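PDB 2BUE: Aac(6')-ib from Escherichia coli, which probably transfers the acetyl group of acetyl-CoA to the 6'-amino group of aminoglycosides such as kanamycin B, giving resistance to these antibiotics. Local coordinates for residues Arg115-Leu120 with Arg165-Ala170; Leu142-Pro147 with Gln193-Thr198; Thr150-Asp155 with Ala170-Gln175. The protein carries 2 engineered substitutions. All coordinates share one frame; numbering follows the deposited sequence.

Interaction 1: Arg115-Leu120 with Arg165-Ala170. With COA (coenzyme A), chain B.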
loop_
_atom_site.group_PDB
_atom_site.type_symbol
_atom_site.label_atom_id
_atom_site.label_comp_id
_atom_site.label_asym_id
_atom_site.label_seq_id
_atom_site.Cartn_x
_atom_site.Cartn_y
_atom_site.Cartn_z
ATOM N N ARG A 115 -0.471 -9.700 -5.696
ATOM C CA ARG A 115 0.315 -8.584 -5.152
ATOM C C ARG A 115 -0.528 -7.873 -4.109
ATOM O O ARG A 115 -1.728 -7.716 -4.321
ATOM C CB ARG A 115 0.667 -7.553 -6.223
ATOM C CG ARG A 115 1.455 -8.126 -7.385
ATOM C CD ARG A 115 2.943 -8.287 -7.006
ATOM N NE ARG A 115 3.655 -8.964 -8.096
ATOM C CZ ARG A 115 3.695 -10.286 -8.246
ATOM N NH1 ARG A 115 3.071 -11.094 -7.384
ATOM N NH2 ARG A 115 4.353 -10.811 -9.270
ATOM N N GLY A 116 0.087 -7.473 -2.997
ATOM C CA GLY A 116 -0.649 -6.659 -2.036
ATOM C C GLY A 116 -0.100 -5.247 -2.040
ATOM O O GLY A 116 1.013 -5.002 -2.525
ATOM N N ILE A 117 -0.867 -4.325 -1.486
ATOM C CA ILE A 117 -0.442 -2.932 -1.390
ATOM C C ILE A 117 -0.718 -2.359 0.004
ATOM O O ILE A 117 -1.649 -2.812 0.711
ATOM C CB ILE A 117 -1.122 -2.055 -2.458
ATOM C CG1 ILE A 117 -2.661 -2.121 -2.328
ATOM C CG2 ILE A 117 -0.695 -2.516 -3.880
ATOM C CD1 ILE A 117 -3.410 -1.062 -3.199
ATOM N N ASP A 118 0.074 -1.349 0.347
ATOM C CA ASP A 118 -0.144 -0.533 1.569
ATOM C C ASP A 118 0.244 0.877 1.176
ATOM O O ASP A 118 1.105 1.069 0.313
ATOM C CB ASP A 118 0.767 -0.992 2.705
ATOM C CG ASP A 118 0.603 -2.463 3.040
ATOM O OD1 ASP A 118 -0.404 -2.821 3.679
ATOM O OD2 ASP A 118 1.495 -3.239 2.660
ATOM N N GLN A 119 -0.395 1.879 1.768
ATOM C CA GLN A 119 -0.046 3.250 1.413
ATOM C C GLN A 119 -0.513 4.257 2.455
ATOM O O GLN A 119 -1.329 3.945 3.334
ATOM C CB GLN A 119 -0.581 3.631 0.012
ATOM C CG GLN A 119 -2.045 3.960 -0.057
ATOM C CD GLN A 119 -2.925 2.792 0.215
ATOM O OE1 GLN A 119 -2.706 1.686 -0.302
ATOM N NE2 GLN A 119 -3.974 3.028 1.009
ATOM N N LEU A 120 0.082 5.434 2.367
ATOM C CA LEU A 120 -0.241 6.527 3.283
ATOM C C LEU A 120 -0.070 7.859 2.545
ATOM O O LEU A 120 0.773 7.991 1.648
ATOM C CB LEU A 120 0.656 6.474 4.529
ATOM C CG LEU A 120 2.169 6.667 4.298
ATOM C CD1 LEU A 120 2.553 8.154 4.393
ATOM C CD2 LEU A 120 2.991 5.829 5.277
ATOM N N ARG A 165 -13.107 2.299 2.929
ATOM C CA ARG A 165 -13.894 3.021 1.935
ATOM C C ARG A 165 -13.050 3.489 0.748
ATOM O O ARG A 165 -13.475 3.359 -0.398
ATOM C CB ARG A 165 -14.638 4.201 2.567
ATOM C CG ARG A 165 -15.485 4.975 1.562
ATOM C CD ARG A 165 -16.794 4.251 1.214
ATOM N NE ARG A 165 -17.362 4.729 -0.051
ATOM C CZ ARG A 165 -17.633 3.948 -1.098
ATOM N NH1 ARG A 165 -17.410 2.639 -1.034
ATOM N NH2 ARG A 165 -18.146 4.470 -2.209
ATOM N N CYS A 166 -11.856 4.012 1.021
ATOM C CA CYS A 166 -10.948 4.424 -0.062
ATOM C C CYS A 166 -10.695 3.229 -1.004
ATOM O O CYS A 166 -10.815 3.351 -2.230
ATOM C CB CYS A 166 -9.640 4.931 0.530
ATOM S SG CYS A 166 -8.329 5.198 -0.679
ATOM N N TYR A 167 -10.375 2.073 -0.417
ATOM C CA TYR A 167 -10.097 0.886 -1.220
ATOM C C TYR A 167 -11.301 0.459 -2.069
ATOM O O TYR A 167 -11.153 0.102 -3.238
ATOM C CB TYR A 167 -9.608 -0.276 -0.351
ATOM C CG TYR A 167 -8.171 -0.130 0.117
ATOM C CD1 TYR A 167 -7.132 0.055 -0.829
ATOM C CD2 TYR A 167 -7.832 -0.289 1.475
ATOM C CE1 TYR A 167 -5.778 0.144 -0.436
ATOM C CE2 TYR A 167 -6.479 -0.174 1.890
ATOM C CZ TYR A 167 -5.459 0.042 0.910
ATOM O OH TYR A 167 -4.101 0.155 1.222
ATOM N N GLU A 168 -12.490 0.511 -1.468
ATOM C CA GLU A 168 -13.734 0.231 -2.212
ATOM C C GLU A 168 -13.910 1.188 -3.389
ATOM O O GLU A 168 -14.233 0.750 -4.496
ATOM C CB GLU A 168 -14.942 0.306 -1.271
ATOM C CG GLU A 168 -15.015 -0.871 -0.310
ATOM C CD GLU A 168 -16.296 -0.849 0.504
ATOM O OE1 GLU A 168 -16.798 0.273 0.768
ATOM O OE2 GLU A 168 -16.782 -1.943 0.875
ATOM N N LYS A 169 -13.687 2.480 -3.152
ATOM C CA LYS A 169 -13.792 3.493 -4.215
ATOM C C LYS A 169 -12.793 3.221 -5.348
ATOM O O LYS A 169 -13.067 3.494 -6.526
ATOM C CB LYS A 169 -13.588 4.895 -3.652
ATOM C CG LYS A 169 -14.734 5.340 -2.759
ATOM C CD LYS A 169 -14.821 6.838 -2.681
ATOM C CE LYS A 169 -13.677 7.399 -1.925
ATOM N NZ LYS A 169 -13.531 8.868 -2.161
ATOM N N ALA A 170 -11.647 2.649 -4.990
ATOM C CA ALA A 170 -10.632 2.271 -5.983
ATOM C C ALA A 170 -10.825 0.883 -6.625
ATOM O O ALA A 170 -9.931 0.414 -7.359
ATOM C CB ALA A 170 -9.237 2.374 -5.365
HETATM N N1A COA B . -14.645 6.891 8.693
HETATM C C2A COA B . -15.273 6.261 7.701
HETATM N N3A COA B . -15.235 6.724 6.460
HETATM C C4A COA B . -14.554 7.852 6.189
HETATM C C5A COA B . -13.891 8.535 7.194
HETATM C C6A COA B . -13.945 8.027 8.482
HETATM N N6A COA B . -13.311 8.666 9.471
HETATM N N7A COA B . -13.307 9.606 6.658
HETATM C C8A COA B . -13.592 9.606 5.359
HETATM N N9A COA B . -14.356 8.543 5.080
HETATM C C1B COA B . -14.861 8.163 3.766
HETATM C C2B COA B . -14.849 9.426 2.929
HETATM O O2B COA B . -16.140 10.036 3.019
HETATM C C3B COA B . -14.532 8.872 1.543
HETATM O O3B COA B . -15.695 8.229 1.013
HETATM P P3B COA B . -16.742 9.033 0.107
HETATM O O7A COA B . -17.718 7.880 -0.476
HETATM O O8A COA B . -15.916 9.625 -1.139
HETATM O O9A COA B . -17.465 10.077 0.887
HETATM C C4B COA B . -13.510 7.769 1.858
HETATM O O4B COA B . -13.787 7.334 3.217
HETATM C C5B COA B . -12.012 8.044 1.706
HETATM O O5B COA B . -11.635 8.270 0.341
HETATM P P1A COA B . -10.422 9.319 0.051
HETATM O O1A COA B . -9.839 9.065 -1.317
HETATM O O2A COA B . -10.776 10.720 0.395
HETATM O O3A COA B . -9.374 8.794 1.130
HETATM P P2A COA B . -8.003 9.589 1.518
HETATM O O4A COA B . -7.646 10.502 0.416
HETATM O O5A COA B . -8.066 10.089 2.924
HETATM O O6A COA B . -6.978 8.334 1.491
HETATM C CBP COA B . -5.850 6.892 3.091
HETATM C CCP COA B . -7.167 7.167 2.336
HETATM C CDP COA B . -6.080 5.676 4.019
HETATM C CEP COA B . -4.743 6.574 2.052
HETATM C CAP COA B . -5.461 8.155 3.931
HETATM O OAP COA B . -6.597 8.631 4.682
HETATM C C9P COA B . -4.243 7.919 4.850
HETATM O O9P COA B . -3.114 7.828 4.364
HETATM N N8P COA B . -4.512 7.829 6.173
HETATM C C7P COA B . -3.466 7.605 7.196
HETATM C C6P COA B . -2.679 6.298 6.918
HETATM C C5P COA B . -3.571 5.068 6.618
HETATM O O5P COA B . -4.639 4.883 7.209
HETATM N N4P COA B . -3.095 4.221 5.691
HETATM C C3P COA B . -3.865 3.025 5.288
HETATM C C2P COA B . -3.589 1.807 6.166
HETATM S S1P COA B . -4.441 0.287 5.543
HETATM O O HOH W 1 -3.491 -2.253 3.686
HETATM O O HOH W 2 -2.484 0.757 3.524
#
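Tyr167 reaches out from helix 161-169 and sets its hydroxyl against the side-chain amide of Gln119 on strand 114-121, OH donating to OE1 at 2.6 Å. The two side chains approach from opposite directions with amide and ring planes 78° apart. The donor lies to one side of the carbonyl, the C=O...donor angle being 101°. Gln119 bends at chi2, which brings its amide to the phenol oxygen. Next to this polar grip, Ile117 slides past the ring and rests its CD1 3.8 Å from Tyr167 CE1. This is the tight, buried part: Phe172 meets the Tyr167 ring edge-to-face, while Leu139 and Leu143 of helix 131-144 pack on Ile117.

Toward the substrates the contact is wetter. One water donates to Tyr167 OH at 2.9 Å and accepts from the backbone N of Gln119; another binds Asp118 OD1, whose strongest partner is ribostamycin. The thiol sulfur S1P of coenzyme A lies near the plane of the Tyr167 ring, at its edge. Beyond it the helix turns a charged, partly exposed side to the cofactor. Lys169 NZ holds phosphate oxygen O8A at 2.7 Å, and Arg165 NE points almost straight (172°) at O7A of the same phosphate. On the strand, Gln119 O takes the pantetheine N4P at 3.0 Å. A strand that hydrogen-bonds the pantetheine arm, facing a helix whose tyrosine stands beside the thiol, is the acetyl-CoA site of the GNAT fold.

Interaction 2: Leu142-Pro147 with Gln193-Thr198. With CA (calcium ion), chain E.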
loop_
_atom_site.group_PDB
_atom_site.type_symbol
_atom_site.label_atom_id
_atom_site.label_comp_id
_atom_site.label_asym_id
_atom_site.label_seq_id
_atom_site.Cartn_x
_atom_site.Cartn_y
_atom_site.Cartn_z
ATOM N N LEU A 142 -0.566 0.374 -12.245
ATOM C CA LEU A 142 0.839 0.016 -12.361
ATOM C C LEU A 142 1.017 -1.503 -12.247
ATOM O O LEU A 142 1.651 -2.148 -13.106
ATOM C CB LEU A 142 1.633 0.759 -11.273
ATOM C CG LEU A 142 3.159 0.638 -11.230
ATOM C CD1 LEU A 142 3.718 1.799 -10.409
ATOM C CD2 LEU A 142 3.569 -0.682 -10.619
ATOM N N LEU A 143 0.457 -2.073 -11.183
ATOM C CA LEU A 143 0.592 -3.491 -10.935
ATOM C C LEU A 143 0.015 -4.359 -12.064
ATOM O O LEU A 143 0.646 -5.338 -12.462
ATOM C CB LEU A 143 0.015 -3.864 -9.556
ATOM C CG LEU A 143 0.825 -3.294 -8.379
ATOM C CD1 LEU A 143 0.044 -3.458 -7.044
ATOM C CD2 LEU A 143 2.206 -3.950 -8.264
ATOM N N PHE A 144 -1.172 -4.017 -12.572
ATOM C CA PHE A 144 -1.743 -4.808 -13.666
ATOM C C PHE A 144 -0.969 -4.619 -14.991
ATOM O O PHE A 144 -1.129 -5.396 -15.921
ATOM C CB PHE A 144 -3.236 -4.540 -13.828
ATOM C CG PHE A 144 -4.087 -5.196 -12.755
ATOM C CD1 PHE A 144 -3.893 -6.548 -12.421
ATOM C CD2 PHE A 144 -5.124 -4.486 -12.131
ATOM C CE1 PHE A 144 -4.709 -7.184 -11.454
ATOM C CE2 PHE A 144 -5.937 -5.098 -11.147
ATOM C CZ PHE A 144 -5.730 -6.431 -10.813
ATOM N N ASN A 145 -0.126 -3.602 -15.058
ATOM C CA ASN A 145 0.753 -3.472 -16.241
ATOM C C ASN A 145 1.933 -4.439 -16.198
ATOM O O ASN A 145 2.740 -4.536 -17.146
ATOM C CB ASN A 145 1.212 -2.020 -16.404
ATOM C CG ASN A 145 0.173 -1.176 -17.114
ATOM O OD1 ASN A 145 -0.641 -1.714 -17.883
ATOM N ND2 ASN A 145 0.189 0.154 -16.874
ATOM N N ASP A 146 2.031 -5.182 -15.100
ATOM C CA ASP A 146 2.844 -6.386 -15.102
ATOM C C ASP A 146 1.935 -7.559 -15.458
ATOM O O ASP A 146 1.066 -7.937 -14.645
ATOM C CB ASP A 146 3.487 -6.596 -13.713
ATOM C CG ASP A 146 4.324 -7.872 -13.641
ATOM O OD1 ASP A 146 4.342 -8.658 -14.605
ATOM O OD2 ASP A 146 4.963 -8.097 -12.595
ATOM N N PRO A 147 2.103 -8.150 -16.672
ATOM C CA PRO A 147 1.146 -9.209 -17.086
ATOM C C PRO A 147 1.134 -10.459 -16.200
ATOM O O PRO A 147 0.168 -11.248 -16.264
ATOM C CB PRO A 147 1.574 -9.550 -18.532
ATOM C CG PRO A 147 2.979 -9.074 -18.609
ATOM C CD PRO A 147 3.122 -7.893 -17.715
ATOM N N GLN A 193 -9.599 -9.544 -13.961
ATOM C CA GLN A 193 -10.858 -9.563 -14.743
ATOM C C GLN A 193 -11.760 -8.382 -14.374
ATOM O O GLN A 193 -12.336 -7.726 -15.255
ATOM C CB GLN A 193 -11.603 -10.888 -14.575
ATOM C CG GLN A 193 -12.822 -11.019 -15.538
ATOM C CD GLN A 193 -13.537 -12.376 -15.455
ATOM O OE1 GLN A 193 -13.964 -12.815 -14.372
ATOM N NE2 GLN A 193 -13.695 -13.033 -16.614
ATOM N N ALA A 194 -11.853 -8.089 -13.072
ATOM C CA ALA A 194 -12.626 -6.926 -12.615
ATOM C C ALA A 194 -12.085 -5.621 -13.160
ATOM O O ALA A 194 -12.855 -4.760 -13.605
ATOM C CB ALA A 194 -12.688 -6.884 -11.060
ATOM N N PHE A 195 -10.757 -5.473 -13.128
ATOM C CA PHE A 195 -10.077 -4.279 -13.619
ATOM C C PHE A 195 -10.374 -4.083 -15.117
ATOM O O PHE A 195 -10.671 -2.966 -15.558
ATOM C CB PHE A 195 -8.564 -4.410 -13.365
ATOM C CG PHE A 195 -7.768 -3.251 -13.849
ATOM C CD1 PHE A 195 -7.692 -2.079 -13.103
ATOM C CD2 PHE A 195 -7.080 -3.327 -15.080
ATOM C CE1 PHE A 195 -6.927 -0.985 -13.554
ATOM C CE2 PHE A 195 -6.323 -2.254 -15.540
ATOM C CZ PHE A 195 -6.245 -1.074 -14.789
ATOM N N GLU A 196 -10.280 -5.171 -15.879
ATOM C CA GLU A 196 -10.589 -5.156 -17.325
ATOM C C GLU A 196 -12.027 -4.706 -17.575
ATOM O O GLU A 196 -12.271 -3.789 -18.366
ATOM C CB GLU A 196 -10.381 -6.548 -17.928
ATOM C CG GLU A 196 -8.905 -6.984 -18.015
ATOM C CD GLU A 196 -8.746 -8.456 -18.319
ATOM O OE1 GLU A 196 -9.762 -9.186 -18.409
ATOM O OE2 GLU A 196 -7.601 -8.914 -18.446
ATOM N N ARG A 197 -12.967 -5.332 -16.863
ATOM C CA ARG A 197 -14.400 -5.039 -17.036
ATOM C C ARG A 197 -14.729 -3.595 -16.734
ATOM O O ARG A 197 -15.594 -2.995 -17.398
ATOM C CB ARG A 197 -15.249 -5.972 -16.180
ATOM C CG ARG A 197 -15.307 -7.397 -16.682
ATOM C CD ARG A 197 -16.262 -8.237 -15.820
ATOM N NE ARG A 197 -15.605 -9.030 -14.767
ATOM C CZ ARG A 197 -15.645 -8.762 -13.457
ATOM N NH1 ARG A 197 -16.287 -7.694 -12.995
ATOM N NH2 ARG A 197 -15.026 -9.562 -12.599
ATOM N N THR A 198 -14.028 -3.007 -15.767
ATOM C CA THR A 198 -14.339 -1.647 -15.331
ATOM C C THR A 198 -13.582 -0.549 -16.062
ATOM O O THR A 198 -13.757 0.632 -15.744
ATOM C CB THR A 198 -14.205 -1.469 -13.803
ATOM O OG1 THR A 198 -12.863 -1.774 -13.402
ATOM C CG2 THR A 198 -15.197 -2.397 -13.071
HETATM CA CA CA E . -17.010 -2.933 -19.286
HETATM O O HOH W 3 -18.578 -2.289 -17.706
#
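Phe144 and Phe195 make this contact by themselves, one ring from the end of helix 131-144 and the other from the short C-terminal helix 192-197. Along 142-147, Leu143 comes before the meeting point and faces inward, where it packs, as Phe144 does too, on Ile152 of strand 151-154. With CG of Phe144 anti to the carbonyl carbon (chi1 -75°), the ring is carried out toward helix 192-197, and it slides past that of Phe195 in the opposite direction. The leading atom is CD2, which sits over one face of the Phe195 ring, displaced toward the rim, and comes within 3.4 Å of Phe195 CG. CE2 continues the contact onto the methylene, 3.5 Å from Phe195 CB. With centroids 4.9 Å apart and planes inclined at 41°, the pair is oblique. The backbone adds a link, since Phe144 O accepts from Arg192 NH1.

Past Phe144 the helix gives way to a turn, with Asp146 N bonded to Leu143 O at 3.0 Å. On the other segment, Arg199 makes a cation-pi contact with Phe195. Near the end of 193-198, Thr198 OG1 and Thr198 N reach Ala194 O from opposite faces of its carbonyl plane. Just there Arg197 O binds calcium at 2.4 Å, and the carbonyl oxygens of Ser200 and Ala202 complete the protein's share of the site. The whole is an oblique aromatic pair joining the end of helix 131-144 to helix 192-197, fastening the C-terminal helix to the GNAT core beside a calcium site made of main-chain carbonyls.

Interaction 3: Thr150-Asp155 with Ala170-Gln175. With RIO (ribostamycin), chain C.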
loop_
_atom_site.group_PDB
_atom_site.type_symbol
_atom_site.label_atom_id
_atom_site.label_comp_id
_atom_site.label_asym_id
_atom_site.label_seq_id
_atom_site.Cartn_x
_atom_site.Cartn_y
_atom_site.Cartn_z
ATOM N N THR A 150 -2.060 -11.224 -11.140
ATOM C CA THR A 150 -3.396 -11.818 -11.345
ATOM C C THR A 150 -4.496 -11.143 -10.524
ATOM O O THR A 150 -5.671 -11.111 -10.915
ATOM C CB THR A 150 -3.376 -13.292 -10.933
ATOM O OG1 THR A 150 -2.823 -13.414 -9.608
ATOM C CG2 THR A 150 -2.522 -14.106 -11.942
ATOM N N LYS A 151 -4.086 -10.593 -9.388
ATOM C CA LYS A 151 -5.050 -10.077 -8.408
ATOM C C LYS A 151 -4.291 -9.188 -7.439
ATOM O O LYS A 151 -3.129 -9.483 -7.138
ATOM C CB LYS A 151 -5.630 -11.269 -7.620
ATOM C CG LYS A 151 -6.669 -10.858 -6.571
ATOM C CD LYS A 151 -7.379 -12.104 -6.040
ATOM C CE LYS A 151 -6.502 -12.899 -5.088
ATOM N NZ LYS A 151 -7.132 -14.241 -4.701
ATOM N N ILE A 152 -4.916 -8.089 -7.017
ATOM C CA ILE A 152 -4.296 -7.257 -5.987
ATOM C C ILE A 152 -5.106 -7.417 -4.720
ATOM O O ILE A 152 -6.327 -7.553 -4.775
ATOM C CB ILE A 152 -4.183 -5.791 -6.413
ATOM C CG1 ILE A 152 -3.504 -5.704 -7.794
ATOM C CG2 ILE A 152 -3.404 -4.976 -5.374
ATOM C CD1 ILE A 152 -3.645 -4.357 -8.447
ATOM N N GLN A 153 -4.396 -7.458 -3.590
ATOM C CA GLN A 153 -5.052 -7.564 -2.275
ATOM C C GLN A 153 -4.648 -6.397 -1.404
ATOM O O GLN A 153 -3.599 -5.744 -1.624
ATOM C CB GLN A 153 -4.696 -8.877 -1.565
ATOM C CG GLN A 153 -3.204 -8.921 -1.157
ATOM C CD GLN A 153 -2.823 -10.199 -0.427
ATOM O OE1 GLN A 153 -3.267 -11.304 -0.777
ATOM N NE2 GLN A 153 -1.954 -10.060 0.566
ATOM N N THR A 154 -5.464 -6.125 -0.392
ATOM C CA THR A 154 -5.029 -5.228 0.685
ATOM C C THR A 154 -5.718 -5.690 1.979
ATOM O O THR A 154 -6.665 -6.468 1.907
ATOM C CB THR A 154 -5.298 -3.752 0.377
ATOM O OG1 THR A 154 -4.578 -2.916 1.316
ATOM C CG2 THR A 154 -6.788 -3.454 0.390
ATOM N N ASP A 155 -5.225 -5.213 3.115
ATOM C CA ASP A 155 -5.599 -5.798 4.407
ATOM C C ASP A 155 -5.723 -4.733 5.515
ATOM O O ASP A 155 -5.044 -4.838 6.548
ATOM C CB ASP A 155 -4.622 -6.916 4.795
ATOM C CG ASP A 155 -3.207 -6.391 5.129
ATOM O OD1 ASP A 155 -2.824 -5.324 4.592
ATOM O OD2 ASP A 155 -2.525 -7.028 5.963
ATOM N N ALA A 170 -11.647 2.649 -4.990
ATOM C CA ALA A 170 -10.632 2.271 -5.983
ATOM C C ALA A 170 -10.825 0.883 -6.625
ATOM O O ALA A 170 -9.931 0.414 -7.359
ATOM C CB ALA A 170 -9.237 2.374 -5.365
ATOM N N GLY A 171 -11.936 0.206 -6.323
ATOM C CA GLY A 171 -12.324 -1.035 -7.020
ATOM C C GLY A 171 -12.088 -2.330 -6.249
ATOM O O GLY A 171 -12.257 -3.419 -6.791
ATOM N N PHE A 172 -11.668 -2.222 -4.985
ATOM C CA PHE A 172 -11.466 -3.409 -4.170
ATOM C C PHE A 172 -12.795 -3.861 -3.568
ATOM O O PHE A 172 -13.694 -3.043 -3.350
ATOM C CB PHE A 172 -10.459 -3.132 -3.044
ATOM C CG PHE A 172 -9.035 -3.062 -3.523
ATOM C CD1 PHE A 172 -8.212 -4.195 -3.430
ATOM C CD2 PHE A 172 -8.524 -1.872 -4.064
ATOM C CE1 PHE A 172 -6.892 -4.161 -3.892
ATOM C CE2 PHE A 172 -7.215 -1.825 -4.516
ATOM C CZ PHE A 172 -6.397 -2.968 -4.428
ATOM N N GLU A 173 -12.910 -5.163 -3.334
ATOM C CA GLU A 173 -14.108 -5.717 -2.685
ATOM C C GLU A 173 -13.739 -6.444 -1.410
ATOM O O GLU A 173 -12.815 -7.255 -1.396
ATOM C CB GLU A 173 -14.866 -6.631 -3.647
ATOM C CG GLU A 173 -15.443 -5.803 -4.813
ATOM C CD GLU A 173 -16.205 -6.602 -5.865
ATOM O OE1 GLU A 173 -16.357 -7.848 -5.748
ATOM O OE2 GLU A 173 -16.650 -5.954 -6.841
ATOM N N ARG A 174 -14.473 -6.138 -0.334
ATOM C CA ARG A 174 -14.282 -6.834 0.945
ATOM C C ARG A 174 -14.639 -8.324 0.821
ATOM O O ARG A 174 -15.709 -8.675 0.322
ATOM C CB ARG A 174 -15.111 -6.169 2.062
ATOM C CG ARG A 174 -14.583 -4.822 2.500
ATOM C CD ARG A 174 -15.387 -4.259 3.681
ATOM N NE ARG A 174 -16.241 -3.147 3.273
ATOM C CZ ARG A 174 -16.924 -2.367 4.118
ATOM N NH1 ARG A 174 -16.905 -2.595 5.425
ATOM N NH2 ARG A 174 -17.624 -1.347 3.656
ATOM N N GLN A 175 -13.726 -9.183 1.256
ATOM C CA GLN A 175 -13.942 -10.621 1.238
ATOM C C GLN A 175 -14.330 -11.186 2.596
ATOM O O GLN A 175 -15.250 -11.999 2.698
ATOM C CB GLN A 175 -12.678 -11.335 0.733
ATOM C CG GLN A 175 -12.264 -10.900 -0.663
ATOM C CD GLN A 175 -13.392 -11.077 -1.657
ATOM O OE1 GLN A 175 -13.910 -12.187 -1.832
ATOM N NE2 GLN A 175 -13.789 -9.993 -2.305
HETATM O O1 RIO C . 5.918 -1.349 6.189
HETATM C C1 RIO C . 7.109 -1.961 5.674
HETATM C C2 RIO C . 7.457 -3.166 6.558
HETATM O O2 RIO C . 6.279 -3.759 7.141
HETATM C C3 RIO C . 5.805 -4.818 6.293
HETATM O O3 RIO C . 4.604 -4.417 5.602
HETATM C C4 RIO C . 3.468 -5.348 5.794
HETATM C C5 RIO C . 3.491 -6.511 4.761
HETATM O O4 RIO C . 4.659 -7.297 4.925
HETATM C C6 RIO C . 2.249 -7.419 4.812
HETATM N N1 RIO C . 2.303 -8.374 3.667
HETATM C C7 RIO C . 0.955 -6.566 4.702
HETATM C C8 RIO C . 0.923 -5.497 5.815
HETATM N N2 RIO C . -0.368 -4.757 5.724
HETATM C C9 RIO C . 2.149 -4.527 5.692
HETATM O O5 RIO C . 2.075 -3.673 6.870
HETATM C C10 RIO C . 2.396 -2.306 6.607
HETATM O O6 RIO C . 1.266 -1.597 6.160
HETATM C C11 RIO C . 0.201 -1.386 7.154
HETATM C C12 RIO C . -0.834 -0.454 6.479
HETATM N N3 RIO C . -1.667 -1.210 5.531
HETATM C C13 RIO C . 0.764 -0.737 8.455
HETATM O O7 RIO C . -0.299 -0.718 9.437
HETATM C C14 RIO C . 1.969 -1.556 8.978
HETATM O O8 RIO C . 2.520 -1.011 10.212
HETATM C C15 RIO C . 3.044 -1.701 7.889
HETATM N N4 RIO C . 4.171 -2.523 8.327
HETATM C C16 RIO C . 6.985 -5.159 5.347
HETATM O O9 RIO C . 7.343 -6.506 5.612
HETATM C C17 RIO C . 8.160 -4.308 5.861
HETATM O O10 RIO C . 8.856 -5.084 6.876
#
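Phe172 lays its ring against the face of strand 151-154, on Ile152 and Thr154. Ahead of it, Ala170 is the first residue past helix 161-169 and packs on Val136 of helix 131-144. Gly171 follows with positive phi (104°) as the C-prime residue of a Schellman motif: Phe172 N bonds to Tyr167 O, and Gly171 N to Glu168 O. That reversal makes Phe172 face the strand. Its CE1 rests 3.6 Å from Ile152 O, while CZ comes 3.7 Å from Ile152 CG2, which in one of two modelled conformers lies at the ring edge and in its plane. Thr154 meets the ring at about a right angle, its CG2 4.1 Å above one face near the rim; its OG1 lies anti to the backbone N (chi1 -167°) and bonds to Ile117 O.

Strand 151-154, helix 161-169 and strand 173-180 form a beta-alpha-beta crossover of the GNAT fold, its parallel strands separated by 183-191; at the far end of the first, Asp155 OD1 accepts from ribostamycin N2 at 2.8 Å.

Beyond Phe172, Arg174 NE forms a salt bridge with Glu168 OE2, and Gln175 NE2 folds back to Glu173 O at 3.0 Å, above its carbonyl plane.

Interactions 1 and 3 are buried and hold neighbouring elements: strands 114-121 and 151-154 lie side by side in the sheet, and helix 161-169 leads, through the Schellman turn, to Phe172, with Ala170 common to both. Arg115 O probably bonds to Gln153 N. Their chemistry differs: interaction 1 is polar and watered beside coenzyme A, whereas the contact of interaction 3 is apolar, its ligand held at one end. Interaction 2 lies farther out, its centre about 17 Å from the chain centre, and rests on one pair of phenylalanine side chains, with no polar bond between the segments. Helix 131-144 ties it inward, packing on both strands.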